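Local coordinates for pantothenate kinase (Coxiella burnetii, PDB 3TQC), which catalyses the ATP-dependent phosphorylation of (R)-pantothenate to (R)-4'-phosphopantothenate, the first step of coenzyme A biosynthesis, at the interface of chains A and B. Residues are numbered along the deposited sequence; one frame, centred on the assembly and turned at random. Chains: chain A/B, Pantothenate kinase.

Contact 1: the interface of chains A and B. Residues chain A 320-321; chain B 77, 80-81, 89-91.
The side chain of A:Ile321, the C-terminal residue, lies against B:Gln77 on helix 52-84 of the other subunit. Its delta methyl CD1 packs on the helix backbone, 3.6 Å from B:Gln77 CA. The two side chains run past each other in opposite directions. CG1 of A:Ile321 sits between its own backbone N and carboxylate carbon (chi1 58°), which turns the longer branch toward the helix. The same CG1 comes 4.0 Å from CE2 at the rim of the B:Tyr81 ring.

On the flank facing the loop after the helix, B:Val91 covers the main chain of the terminal residue. Its CG2 methyl is 3.8 Å from A:Ile321 CA. The aliphatic start of A:Lys320 passes at about a right angle to B:Tyr81 and meets the phenol oxygen through CB.

The polar rim is built on the end of the chain. The amide N of A:Ile321 donates to the phenol OH of B:Tyr81 at 3.1 Å, with 154° at the hydrogen. The backbone N of B:Val91 donates to the carboxylate oxygen OXT of A:Ile321 at 3.2 Å. The backbone of A:Ile321 is thus gripped at both ends, which should fix how its side chain faces the helix. Within chain B, the side-chain amide of B:Gln77 lies over one face of the B:Tyr81 ring, toward its rim. Water 1 joins three groups: it is 2.6 Å from OXT of A:Ile321, 2.6 Å from OH of B:Tyr81 and 2.7 Å from the carbonyl O of B:Pro89.

Contact 2: the interface of chains A and B. Residues chain A 77, 80-81, 90-91; chain B 17, 320-321.
B:Ile321, A:Val91 and A:Tyr81 bury the most surface in this part of the subunit interface. B:Ile321 ends its chain and is held between helix 52-84 of chain A and the loop that carries A:Val91. Its CD1 lies against the helix backbone, 3.4 Å from A:Gln77 CA. CG1 of B:Ile321 meets both A:Gln77 CB and the ring atom CE1 of A:Tyr81.

A:Tyr81 uses its ring and its hydroxyl. CG stands anti to its own carbonyl carbon (chi1 -76°), and the ring reaches from the helix toward the partner's terminus. Methyl CD1 of B:Leu17 sits over one face, toward the rim, 3.7 Å from CZ of A:Tyr81. On the opposite face, also toward the rim, lies the side-chain amide of A:Gln77 from the same helix. The ring is therefore sandwiched between its own subunit and the partner. At its end, OH of A:Tyr81 accepts a hydrogen bond from the amide N of B:Ile321 at 2.9 Å, with 157° at the hydrogen.

A:Val91 contributes both backbone and side chain. Its N donates to the carboxylate oxygen O of B:Ile321 at 3.1 Å. The donor approaches from above the carboxylate plane, about 52° out of it. CG2 of A:Val91 packs 3.7 Å from B:Ile321 CA, and CG1 meets CB of B:Lys320, whose side chain crosses at about a right angle.

Waters extend the polar network. Water 2 links OH of A:Tyr81 to O of B:Ile321. Water 3 is 2.6 Å from the other carboxylate oxygen, OXT of B:Ile321, and makes a longer contact with the carbonyl O of A:Val91. The site docks the C-terminus of one kinase subunit onto the other and so joins the two copies in the deposited assembly.

Contact 1: the interface of chains A and B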
loop_
_atom_site.group_PDB
_atom_site.type_symbol
_atom_site.label_atom_id
_atom_site.label_comp_id
_atom_site.label_asym_id
_atom_site.label_seq_id
_atom_site.Cartn_x
_atom_site.Cartn_y
_atom_site.Cartn_z
ATOM N N LYS A 320 -0.664 9.034 11.198
ATOM C CA LYS A 320 0.433 9.248 12.131
ATOM C C LYS A 320 1.622 8.495 11.608
ATOM O O LYS A 320 1.467 7.387 11.064
ATOM C CB LYS A 320 0.105 8.712 13.512
ATOM C CG LYS A 320 -1.016 9.445 14.215
ATOM C CD LYS A 320 -1.354 8.763 15.525
ATOM C CE LYS A 320 -2.512 9.435 16.230
ATOM N NZ LYS A 320 -2.962 8.627 17.410
ATOM N N ILE A 321 2.798 9.099 11.759
ATOM C CA ILE A 321 4.047 8.460 11.396
ATOM C C ILE A 321 5.016 8.510 12.580
ATOM O O ILE A 321 6.166 8.041 12.509
ATOM C CB ILE A 321 4.652 9.080 10.117
ATOM C CG1 ILE A 321 4.892 10.589 10.257
ATOM C CG2 ILE A 321 3.713 8.821 8.921
ATOM C CD1 ILE A 321 5.850 11.164 9.210
ATOM O OXT ILE A 321 4.637 9.006 13.671
ATOM N N GLN B 77 8.775 12.433 10.597
ATOM C CA GLN B 77 7.898 12.623 11.743
ATOM C C GLN B 77 8.305 13.882 12.521
ATOM O O GLN B 77 7.471 14.761 12.735
ATOM C CB GLN B 77 7.930 11.367 12.626
ATOM C CG GLN B 77 6.948 11.365 13.793
ATOM C CD GLN B 77 7.458 12.129 15.002
ATOM O OE1 GLN B 77 8.656 12.173 15.253
ATOM N NE2 GLN B 77 6.547 12.762 15.736
ATOM N N THR B 80 7.740 17.142 10.233
ATOM C CA THR B 80 6.331 17.409 9.920
ATOM C C THR B 80 5.513 17.733 11.147
ATOM O O THR B 80 4.652 18.591 11.089
ATOM C CB THR B 80 5.659 16.244 9.179
ATOM O OG1 THR B 80 5.801 15.040 9.943
ATOM C CG2 THR B 80 6.286 16.065 7.837
ATOM N N TYR B 81 5.777 17.066 12.265
ATOM C CA TYR B 81 5.044 17.384 13.497
ATOM C C TYR B 81 5.420 18.766 14.047
ATOM O O TYR B 81 4.571 19.475 14.590
ATOM C CB TYR B 81 5.259 16.307 14.557
ATOM C CG TYR B 81 4.470 15.051 14.315
ATOM C CD1 TYR B 81 3.810 14.418 15.347
ATOM C CD2 TYR B 81 4.360 14.506 13.050
ATOM C CE1 TYR B 81 3.083 13.260 15.120
ATOM C CE2 TYR B 81 3.655 13.363 12.826
ATOM C CZ TYR B 81 3.017 12.739 13.855
ATOM O OH TYR B 81 2.301 11.594 13.597
ATOM N N PRO B 89 3.751 11.768 19.887
ATOM C CA PRO B 89 4.975 11.074 19.547
ATOM C C PRO B 89 4.813 10.240 18.292
ATOM O O PRO B 89 3.693 10.015 17.823
ATOM C CB PRO B 89 5.223 10.177 20.754
ATOM C CG PRO B 89 3.912 10.010 21.414
ATOM C CD PRO B 89 2.998 11.100 20.959
ATOM N N LYS B 90 5.937 9.790 17.759
ATOM C CA LYS B 90 5.931 8.840 16.658
ATOM C C LYS B 90 5.249 7.523 17.019
ATOM O O LYS B 90 5.123 7.146 18.182
ATOM C CB LYS B 90 7.352 8.549 16.185
ATOM C CG LYS B 90 8.166 7.675 17.139
ATOM C CD LYS B 90 9.647 7.669 16.753
ATOM C CE LYS B 90 10.462 6.766 17.685
ATOM N NZ LYS B 90 10.393 5.323 17.274
ATOM N N VAL B 91 4.820 6.836 15.980
ATOM C CA VAL B 91 4.347 5.485 16.079
ATOM C C VAL B 91 5.465 4.622 15.453
ATOM O O VAL B 91 6.370 5.162 14.803
ATOM C CB VAL B 91 3.017 5.304 15.316
ATOM C CG1 VAL B 91 1.897 5.989 16.038
ATOM C CG2 VAL B 91 3.133 5.821 13.912
HETATM O O HOH W 1 2.747 9.637 15.301
#

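Contact 2: the interface of chains A and B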
loop_
_atom_site.group_PDB
_atom_site.type_symbol
_atom_site.label_atom_id
_atom_site.label_comp_id
_atom_site.label_asym_id
_atom_site.label_seq_id
_atom_site.Cartn_x
_atom_site.Cartn_y
_atom_site.Cartn_z
ATOM N N GLN A 77 16.398 8.413 -1.119
ATOM C CA GLN A 77 16.855 7.854 -2.374
ATOM C C GLN A 77 18.346 8.100 -2.517
ATOM O O GLN A 77 19.096 7.192 -2.834
ATOM C CB GLN A 77 16.080 8.459 -3.545
ATOM C CG GLN A 77 16.459 7.921 -4.935
ATOM C CD GLN A 77 17.693 8.594 -5.543
ATOM O OE1 GLN A 77 18.449 7.973 -6.302
ATOM N NE2 GLN A 77 17.898 9.857 -5.216
ATOM N N THR A 80 20.320 6.022 0.259
ATOM C CA THR A 80 20.290 4.565 0.065
ATOM C C THR A 80 21.033 4.127 -1.184
ATOM O O THR A 80 21.777 3.152 -1.156
ATOM C CB THR A 80 18.865 4.018 0.026
ATOM O OG1 THR A 80 18.107 4.719 -0.973
ATOM C CG2 THR A 80 18.223 4.202 1.377
ATOM N N TYR A 81 20.834 4.860 -2.276
ATOM C CA TYR A 81 21.540 4.574 -3.530
ATOM C C TYR A 81 23.053 4.753 -3.403
ATOM O O TYR A 81 23.831 4.011 -4.031
ATOM C CB TYR A 81 21.009 5.451 -4.658
ATOM C CG TYR A 81 19.664 4.991 -5.188
ATOM C CD1 TYR A 81 18.656 4.604 -4.332
ATOM C CD2 TYR A 81 19.408 4.944 -6.543
ATOM C CE1 TYR A 81 17.440 4.198 -4.795
ATOM C CE2 TYR A 81 18.170 4.523 -7.014
ATOM C CZ TYR A 81 17.198 4.152 -6.118
ATOM O OH TYR A 81 15.962 3.742 -6.528
ATOM N N LYS A 90 16.614 8.832 -9.336
ATOM C CA LYS A 90 15.338 8.686 -8.659
ATOM C C LYS A 90 14.204 8.492 -9.651
ATOM O O LYS A 90 14.330 8.808 -10.821
ATOM C CB LYS A 90 15.049 9.919 -7.794
ATOM C CG LYS A 90 14.795 11.228 -8.562
ATOM C CD LYS A 90 14.788 12.433 -7.578
ATOM C CE LYS A 90 14.291 13.743 -8.238
ATOM N NZ LYS A 90 12.813 13.716 -8.529
ATOM N N VAL A 91 13.113 7.937 -9.155
ATOM C CA VAL A 91 11.852 7.903 -9.863
ATOM C C VAL A 91 10.928 8.929 -9.167
ATOM O O VAL A 91 11.230 9.385 -8.063
ATOM C CB VAL A 91 11.218 6.490 -9.822
ATOM C CG1 VAL A 91 12.019 5.516 -10.665
ATOM C CG2 VAL A 91 11.085 5.985 -8.398
ATOM N N LEU B 17 15.327 -2.084 -8.302
ATOM C CA LEU B 17 16.769 -2.268 -8.320
ATOM C C LEU B 17 16.988 -3.742 -8.093
ATOM O O LEU B 17 16.325 -4.352 -7.266
ATOM C CB LEU B 17 17.474 -1.515 -7.181
ATOM C CG LEU B 17 17.369 -0.004 -7.134
ATOM C CD1 LEU B 17 18.127 0.528 -5.908
ATOM C CD2 LEU B 17 17.862 0.630 -8.438
ATOM N N LYS B 320 12.511 0.801 -6.723
ATOM C CA LYS B 320 13.190 2.064 -6.972
ATOM C C LYS B 320 12.441 3.176 -6.256
ATOM O O LYS B 320 11.219 3.160 -6.190
ATOM C CB LYS B 320 13.259 2.363 -8.452
ATOM C CG LYS B 320 13.999 1.317 -9.255
ATOM C CD LYS B 320 13.953 1.644 -10.736
ATOM C CE LYS B 320 14.755 0.653 -11.565
ATOM N NZ LYS B 320 14.522 0.792 -13.029
ATOM N N ILE B 321 13.178 4.128 -5.711
ATOM C CA ILE B 321 12.568 5.276 -5.077
ATOM C C ILE B 321 13.159 6.539 -5.672
ATOM O O ILE B 321 13.995 6.496 -6.604
ATOM C CB ILE B 321 12.722 5.255 -3.527
ATOM C CG1 ILE B 321 14.186 5.230 -3.079
ATOM C CG2 ILE B 321 12.051 4.050 -2.938
ATOM C CD1 ILE B 321 14.347 5.690 -1.598
ATOM O OXT ILE B 321 12.798 7.635 -5.248
HETATM O O HOH W 2 15.038 5.177 -8.422
HETATM O O HOH W 3 10.279 8.248 -5.153
#

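Contact 1 and contact 2 are twins related by the two-fold symmetry of the interface, with the chains exchanged. The centres of their C-alpha atoms are about 23 Å apart. Each pairs the tail that follows strand 313-319 with helix 52-84 and the loop before strand 93-98 of the other chain. Every subunit thus gives its C-terminus at one contact and receives its partner's at the other. In contact 2, B:Leu17 of strand 16-20 also takes part. A water joins the tyrosine hydroxyl to the terminal carboxylate in both. This reciprocal exchange suggests a dimer, although the structure alone does not show the state in solution.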